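Local coordinates for protein tricorn protease (Thermoplasma acidophilum, PDB 1K32) that cuts peptide bonds as a serine protease in intracellular protein degradation, probably processing peptides released by the proteasome, at residues 18-23 against 265-270; 24-29 against 35-40; 479-484 against 617-622. One frame throughout, in Å; residues are numbered along the deposited sequence.

Interaction 1 of 3, residues 18-23 against 265-270; sequences LNPDIH and GSIYIF
Ile22, which meets Ile269 across the contact, gives its backbone N to the neighbouring carboxylate: Ile22 N to Asp21 OD2 is 2.8 Å. The bond is bent (134° at the hydrogen) and reaches OD2 from above the carboxylate plane. The other oxygen, Asp21 OD1, accepts from the backbone N of Phe60 and has Arg59 as a long, weak ion partner. The carboxylate is thus held at both oxygens. No hydrogen bond joins the two segments, though Gly265 has a backbone bond with Leu17 at their start. The meeting is apolar. Ile267 has CG2 anti to its backbone N and folds back at chi2 (-57°), which brings CD1 to the other strand. Pro20 and Ile267 run alongside each other in opposite senses, with Ile267 CD1 (4.0 Å) and CG2 both against Pro20 CB. The same CD1 methyl is 4.0 Å from Leu18 N. Further along, the extended Ile22 reaches Ile269 methyl to methyl, CD1 to CD1 at 4.2 Å. Leu260, on the adjoining strand 259-263, touches Pro20, Ile22, Ile267 and Ile269. The strand axes are 7.6 Å apart and 32° from parallel. These are strands of the first and sixth sheets in the chain, packed as the neighbouring blades that close a six-bladed beta-propeller.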
# COMPACT_ATOMS: atom_id res chain seq x y z
N LEU A 18 61.67 31.60 -3.57
CA LEU A 18 60.96 32.65 -4.28
C LEU A 18 60.55 33.88 -3.47
O LEU A 18 60.66 33.91 -2.24
CB LEU A 18 59.68 32.07 -4.89
CG LEU A 18 59.72 30.65 -5.45
CD1 LEU A 18 58.58 29.85 -4.84
CD2 LEU A 18 59.63 30.68 -6.96
N ASN A 19 60.09 34.88 -4.21
CA ASN A 19 59.55 36.12 -3.67
C ASN A 19 60.20 36.62 -2.38
O ASN A 19 59.64 36.48 -1.30
CB ASN A 19 58.04 35.95 -3.51
CG ASN A 19 57.37 35.53 -4.82
OD1 ASN A 19 56.20 35.13 -4.85
ND2 ASN A 19 58.10 35.64 -5.92
N PRO A 20 61.37 37.24 -2.49
CA PRO A 20 62.07 37.74 -1.32
C PRO A 20 61.87 39.23 -1.05
O PRO A 20 61.41 39.97 -1.90
CB PRO A 20 63.50 37.43 -1.67
CG PRO A 20 63.53 37.90 -3.12
CD PRO A 20 62.23 37.33 -3.69
N ASP A 21 62.25 39.64 0.15
CA ASP A 21 62.21 41.04 0.56
C ASP A 21 63.51 41.15 1.35
O ASP A 21 64.08 40.14 1.76
CB ASP A 21 61.01 41.34 1.46
CG ASP A 21 60.82 42.85 1.70
OD1 ASP A 21 59.90 43.22 2.46
OD2 ASP A 21 61.58 43.66 1.12
N ILE A 22 63.99 42.36 1.56
CA ILE A 22 65.25 42.50 2.28
C ILE A 22 65.23 43.70 3.20
O ILE A 22 64.60 44.70 2.90
CB ILE A 22 66.42 42.63 1.29
CG1 ILE A 22 67.74 42.77 2.05
CG2 ILE A 22 66.19 43.83 0.38
CD1 ILE A 22 68.97 42.70 1.18
N HIS A 23 65.93 43.57 4.32
CA HIS A 23 66.06 44.65 5.30
C HIS A 23 67.42 44.48 5.95
O HIS A 23 67.62 43.57 6.76
CB HIS A 23 64.97 44.59 6.36
CG HIS A 23 64.95 45.79 7.26
ND1 HIS A 23 64.35 46.98 6.90
CD2 HIS A 23 65.51 46.00 8.47
CE1 HIS A 23 64.54 47.87 7.85
NE2 HIS A 23 65.24 47.31 8.82
N GLY A 265 64.62 29.84 -9.13
CA GLY A 265 64.70 29.10 -7.88
C GLY A 265 65.71 29.60 -6.87
O GLY A 265 65.80 29.05 -5.78
N SER A 266 66.50 30.62 -7.22
CA SER A 266 67.49 31.16 -6.29
C SER A 266 67.18 32.61 -5.94
O SER A 266 66.42 33.29 -6.63
CB SER A 266 68.90 31.07 -6.88
OG SER A 266 69.41 29.75 -6.83
N ILE A 267 67.79 33.07 -4.85
CA ILE A 267 67.61 34.43 -4.36
C ILE A 267 68.89 35.21 -4.66
O ILE A 267 69.99 34.76 -4.34
CB ILE A 267 67.37 34.44 -2.83
CG1 ILE A 267 66.17 33.56 -2.47
CG2 ILE A 267 67.20 35.88 -2.35
CD1 ILE A 267 64.88 33.94 -3.17
N TYR A 268 68.74 36.38 -5.27
CA TYR A 268 69.88 37.21 -5.61
C TYR A 268 69.76 38.63 -5.07
O TYR A 268 68.67 39.10 -4.75
CB TYR A 268 70.03 37.31 -7.12
CG TYR A 268 70.31 36.01 -7.85
CD1 TYR A 268 69.29 35.12 -8.17
CD2 TYR A 268 71.59 35.72 -8.30
CE1 TYR A 268 69.54 33.97 -8.94
CE2 TYR A 268 71.86 34.57 -9.06
CZ TYR A 268 70.83 33.71 -9.38
OH TYR A 268 71.10 32.62 -10.17
N ILE A 269 70.90 39.32 -4.99
CA ILE A 269 70.94 40.70 -4.54
C ILE A 269 71.58 41.56 -5.61
O ILE A 269 72.63 41.21 -6.16
CB ILE A 269 71.79 40.88 -3.26
CG1 ILE A 269 71.15 40.16 -2.08
CG2 ILE A 269 71.95 42.37 -2.96
CD1 ILE A 269 71.90 40.36 -0.76
N PHE A 270 70.95 42.69 -5.91
CA PHE A 270 71.48 43.63 -6.89
C PHE A 270 71.85 44.91 -6.15
O PHE A 270 71.00 45.53 -5.50
CB PHE A 270 70.43 43.94 -7.96
CG PHE A 270 70.83 45.06 -8.89
CD1 PHE A 270 71.95 44.93 -9.70
CD2 PHE A 270 70.11 46.24 -8.93
CE1 PHE A 270 72.33 45.97 -10.55
CE2 PHE A 270 70.48 47.29 -9.77
CZ PHE A 270 71.60 47.15 -10.58

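Interaction 2 of 3, residues 24-29 against 35-40; sequences GDRIIF and LWEHDL
The Phe29 ring carries Trp36 CB over one face and meets His38 CB at its edge, in plane. The CH-pi contact is close: Trp36 CB lies 3.9 Å from the centroid of the Phe29 ring and is offset toward the rim. The Phe29 ring and the five-membered ring of Trp36 are almost parallel, 3° apart. They are slid so far that they barely overlap, with centroids 5.5 Å apart. Phe29 CG sits between its backbone N and carbonyl carbon (chi1 59°), which swings the ring across to Trp36. Trp36 NE1 donates to Cys31 O, which helps fix the indole. Phe29 also touches Pro20, Ile282 and Leu285. The second flat group is the Arg26 guanidinium, whose edge faces Glu37. That salt bridge is loose: Arg26 NE to Glu37 OE2 is 3.5 Å, and the two planes are 68° apart. Glu37 OE1 pairs with Arg46 as well, so the carboxylate lies between two arginines. The strands form an antiparallel beta-hairpin, the middle two of a four-stranded propeller blade. Ile27 and His38 are a hydrogen-bonded pair, with His38 N to Ile27 O at 2.7 Å. Phe29 and Trp36 are the next such pair, and Arg26-Asp39 and Ile28-Glu37 are non-hydrogen-bonded pairs. On the face of Arg26 and Glu37, Ile28 CG2 packs 3.7 Å from Glu37 CG. At the open end, Leu40 N to Asp25 O is 2.8 Å and nearly straight. Nearby, Leu40 CD2 rests 4.0 Å from Ile27 CD1.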
# COMPACT_ATOMS: atom_id res chain seq x y z
N GLY A 24 68.36 45.35 5.59
CA GLY A 24 69.70 45.26 6.15
C GLY A 24 70.38 43.97 5.74
O GLY A 24 70.60 43.71 4.55
N ASP A 25 70.72 43.15 6.72
CA ASP A 25 71.37 41.87 6.47
C ASP A 25 70.38 40.73 6.56
O ASP A 25 70.78 39.56 6.60
CB ASP A 25 72.50 41.62 7.47
CG ASP A 25 73.69 42.51 7.23
OD1 ASP A 25 74.14 42.56 6.06
OD2 ASP A 25 74.16 43.16 8.19
N ARG A 26 69.09 41.05 6.63
CA ARG A 26 68.08 40.02 6.73
C ARG A 26 67.28 39.94 5.45
O ARG A 26 66.88 40.95 4.88
CB ARG A 26 67.13 40.28 7.91
CG ARG A 26 67.82 40.52 9.24
CD ARG A 26 66.98 40.04 10.42
NE ARG A 26 65.62 40.59 10.46
CZ ARG A 26 65.34 41.88 10.59
NH1 ARG A 26 64.07 42.28 10.62
NH2 ARG A 26 66.30 42.79 10.68
N ILE A 27 67.06 38.71 4.99
CA ILE A 27 66.30 38.46 3.79
C ILE A 27 65.24 37.42 4.09
O ILE A 27 65.56 36.37 4.64
CB ILE A 27 67.19 37.91 2.68
CG1 ILE A 27 68.03 39.04 2.09
CG2 ILE A 27 66.35 37.22 1.63
CD1 ILE A 27 69.07 38.57 1.11
N ILE A 28 63.99 37.72 3.75
CA ILE A 28 62.91 36.77 3.95
C ILE A 28 62.50 36.29 2.56
O ILE A 28 62.65 37.01 1.57
CB ILE A 28 61.70 37.38 4.71
CG1 ILE A 28 61.20 38.66 4.04
CG2 ILE A 28 62.10 37.64 6.15
CD1 ILE A 28 59.98 39.30 4.74
N PHE A 29 61.99 35.07 2.49
CA PHE A 29 61.60 34.50 1.22
C PHE A 29 60.68 33.32 1.48
O PHE A 29 60.54 32.87 2.61
CB PHE A 29 62.85 34.05 0.44
CG PHE A 29 63.68 33.03 1.16
CD1 PHE A 29 63.37 31.67 1.09
CD2 PHE A 29 64.74 33.42 1.98
CE1 PHE A 29 64.09 30.72 1.82
CE2 PHE A 29 65.47 32.48 2.72
CZ PHE A 29 65.14 31.13 2.64
N LEU A 35 57.20 30.85 5.11
CA LEU A 35 58.09 32.01 5.11
C LEU A 35 59.37 31.70 5.87
O LEU A 35 59.33 31.15 6.97
CB LEU A 35 57.40 33.21 5.77
CG LEU A 35 57.54 34.63 5.19
CD1 LEU A 35 57.47 35.65 6.32
CD2 LEU A 35 58.84 34.77 4.40
N TRP A 36 60.50 32.08 5.30
CA TRP A 36 61.79 31.83 5.94
C TRP A 36 62.57 33.13 6.09
O TRP A 36 62.31 34.11 5.39
CB TRP A 36 62.63 30.85 5.11
CG TRP A 36 62.05 29.47 4.97
CD1 TRP A 36 60.96 29.11 4.23
CD2 TRP A 36 62.55 28.26 5.56
NE1 TRP A 36 60.75 27.76 4.31
CE2 TRP A 36 61.72 27.21 5.12
CE3 TRP A 36 63.62 27.97 6.41
CZ2 TRP A 36 61.92 25.88 5.51
CZ3 TRP A 36 63.82 26.64 6.80
CH2 TRP A 36 62.97 25.62 6.35
N GLU A 37 63.56 33.12 6.98
CA GLU A 37 64.39 34.29 7.18
C GLU A 37 65.86 33.86 7.13
O GLU A 37 66.24 32.86 7.73
CB GLU A 37 64.10 34.99 8.52
CG GLU A 37 64.61 36.42 8.56
CD GLU A 37 64.36 37.14 9.87
OE1 GLU A 37 65.13 36.93 10.83
OE2 GLU A 37 63.38 37.92 9.94
N HIS A 38 66.66 34.60 6.38
CA HIS A 38 68.07 34.30 6.23
C HIS A 38 68.91 35.52 6.62
O HIS A 38 68.65 36.63 6.17
CB HIS A 38 68.35 33.89 4.78
CG HIS A 38 69.79 33.58 4.50
ND1 HIS A 38 70.62 34.45 3.84
CD2 HIS A 38 70.54 32.50 4.82
CE1 HIS A 38 71.83 33.92 3.75
NE2 HIS A 38 71.81 32.74 4.34
N ASP A 39 69.89 35.30 7.48
CA ASP A 39 70.77 36.38 7.90
C ASP A 39 72.07 36.28 7.12
O ASP A 39 72.79 35.28 7.20
CB ASP A 39 71.05 36.29 9.41
CG ASP A 39 72.13 37.28 9.86
OD1 ASP A 39 72.04 38.48 9.52
OD2 ASP A 39 73.06 36.87 10.56
N LEU A 40 72.36 37.32 6.35
CA LEU A 40 73.57 37.38 5.53
C LEU A 40 74.83 37.42 6.38
O LEU A 40 75.88 36.97 5.95
CB LEU A 40 73.53 38.62 4.64
CG LEU A 40 72.39 38.70 3.63
CD1 LEU A 40 72.27 40.11 3.08
CD2 LEU A 40 72.65 37.68 2.53

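Interaction 3 of 3, residues 479-484 against 617-622; sequences FDADSK and ADRKTV
Arg619 reaches out with its chain extended from CG to NE and lays a face of its guanidinium against the backbone of Ala481. Ala481 CA stands 3.6 Å above the plane of the Arg619 guanidinium, toward the rim. Ala481 CB is near Arg619 NH2 at 4.0 Å. Phe479 O instead lies at the edge of the group, near its plane. The bond from Arg619 NH1 to Phe479 O is weak, at 3.5 Å and 152°. A water strengthens the link: it donates to Phe479 O at 2.7 Å and accepts from Arg619 NE at 3.0 Å. NH2, the nitrogen beside Ala481 CB, also forms a salt bridge with Asp430, so the guanidinium is held on several sides. The loop it meets is a type I beta turn, closed by Ser483 N to Asp480 O at 2.9 Å. Asp480 OD2 takes Lys484 N, just past the turn, at 2.8 Å through its syn lone pair. On the arginine side, Asp618 OD2 accepts from Lys620 N at 2.9 Å, an Asx turn. Both loops join the first two strands of a four-stranded sheet, and such loops lie near the central channel. The contact therefore probably spans a mouth of the seven-bladed beta-propeller, between its fifth and seventh blades.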
# COMPACT_ATOMS: atom_id res chain seq x y z
N PHE A 479 22.58 0.10 -31.01
CA PHE A 479 21.95 -1.05 -31.67
C PHE A 479 21.11 -1.80 -30.64
O PHE A 479 21.38 -1.72 -29.45
CB PHE A 479 23.00 -2.04 -32.21
CG PHE A 479 23.82 -1.50 -33.34
CD1 PHE A 479 25.07 -0.96 -33.12
CD2 PHE A 479 23.32 -1.54 -34.64
CE1 PHE A 479 25.83 -0.45 -34.17
CE2 PHE A 479 24.06 -1.03 -35.70
CZ PHE A 479 25.33 -0.49 -35.46
N ASP A 480 20.09 -2.51 -31.09
CA ASP A 480 19.29 -3.31 -30.16
C ASP A 480 20.07 -4.61 -29.93
O ASP A 480 21.00 -4.93 -30.67
CB ASP A 480 17.88 -3.59 -30.71
CG ASP A 480 17.88 -4.16 -32.11
OD1 ASP A 480 16.78 -4.32 -32.69
OD2 ASP A 480 18.97 -4.46 -32.66
N ALA A 481 19.70 -5.35 -28.89
CA ALA A 481 20.39 -6.59 -28.55
C ALA A 481 20.58 -7.58 -29.70
O ALA A 481 21.63 -8.19 -29.83
CB ALA A 481 19.66 -7.27 -27.39
N ASP A 482 19.57 -7.73 -30.55
CA ASP A 482 19.64 -8.66 -31.66
C ASP A 482 20.40 -8.13 -32.87
O ASP A 482 20.47 -8.79 -33.89
CB ASP A 482 18.23 -9.08 -32.10
CG ASP A 482 17.52 -9.94 -31.06
OD1 ASP A 482 16.34 -10.28 -31.29
OD2 ASP A 482 18.14 -10.28 -30.02
N SER A 483 20.98 -6.94 -32.75
CA SER A 483 21.71 -6.35 -33.86
C SER A 483 20.86 -6.27 -35.15
O SER A 483 21.34 -6.57 -36.24
CB SER A 483 22.98 -7.18 -34.15
OG SER A 483 23.88 -7.16 -33.06
N LYS A 484 19.59 -5.88 -35.02
CA LYS A 484 18.72 -5.79 -36.19
C LYS A 484 18.25 -4.37 -36.51
O LYS A 484 17.81 -4.10 -37.63
CB LYS A 484 17.51 -6.71 -36.01
CG LYS A 484 17.87 -8.20 -36.05
CD LYS A 484 16.64 -9.07 -36.20
CE LYS A 484 16.98 -10.56 -36.07
NZ LYS A 484 18.06 -10.99 -37.01
N ALA A 617 27.64 -4.02 -20.33
CA ALA A 617 27.65 -4.71 -21.62
C ALA A 617 26.40 -5.53 -21.88
O ALA A 617 25.83 -5.49 -22.97
CB ALA A 617 28.89 -5.62 -21.70
N ASP A 618 25.95 -6.28 -20.88
CA ASP A 618 24.77 -7.12 -21.02
C ASP A 618 23.48 -6.34 -20.78
O ASP A 618 22.39 -6.92 -20.74
CB ASP A 618 24.86 -8.28 -20.04
CG ASP A 618 24.88 -7.83 -18.60
OD1 ASP A 618 24.93 -8.69 -17.70
OD2 ASP A 618 24.85 -6.60 -18.37
N ARG A 619 23.59 -5.02 -20.62
CA ARG A 619 22.43 -4.16 -20.38
C ARG A 619 21.66 -4.49 -19.10
O ARG A 619 20.50 -4.11 -18.96
CB ARG A 619 21.46 -4.22 -21.57
CG ARG A 619 22.03 -3.75 -22.89
CD ARG A 619 20.94 -3.73 -23.96
NE ARG A 619 21.48 -3.46 -25.29
CZ ARG A 619 22.29 -4.28 -25.95
NH1 ARG A 619 22.74 -3.95 -27.16
NH2 ARG A 619 22.66 -5.43 -25.40
N LYS A 620 22.30 -5.19 -18.17
CA LYS A 620 21.62 -5.55 -16.94
C LYS A 620 21.88 -4.57 -15.79
O LYS A 620 21.01 -4.35 -14.95
CB LYS A 620 22.02 -6.96 -16.51
N THR A 621 23.06 -3.97 -15.77
CA THR A 621 23.41 -3.05 -14.71
C THR A 621 23.62 -1.61 -15.16
O THR A 621 24.20 -1.36 -16.21
CB THR A 621 24.67 -3.52 -13.98
OG1 THR A 621 24.52 -4.89 -13.61
CG2 THR A 621 24.90 -2.68 -12.72
N VAL A 622 23.16 -0.68 -14.34
CA VAL A 622 23.29 0.74 -14.62
C VAL A 622 24.10 1.43 -13.52
O VAL A 622 23.87 1.19 -12.34
CB VAL A 622 21.91 1.44 -14.68
CG1 VAL A 622 22.08 2.91 -15.06
CG2 VAL A 622 21.01 0.73 -15.67
O HOH W 1 21.93 -0.99 -26.93

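Interactions 1 and 2 share one propeller blade. Strands 18-23 and 26-31 are neighbours in its sheet, and Asp21 N probably bonds Ile28 O between them. Interaction 2 builds the blade from within, by backbone bonds and aromatic, apolar and charged side chains, and is partly buried. Interaction 1 sets that blade against another and is a buried, apolar contact without hydrogen bonds across it; it closes a long loop of chain in which interaction 2 is nested. Interaction 3 belongs to the other propeller, its centre about 65 Å from that of interaction 1. Loops meet there, partly exposed, and one arginine lies on a turn and adds a weak bond and a water bridge.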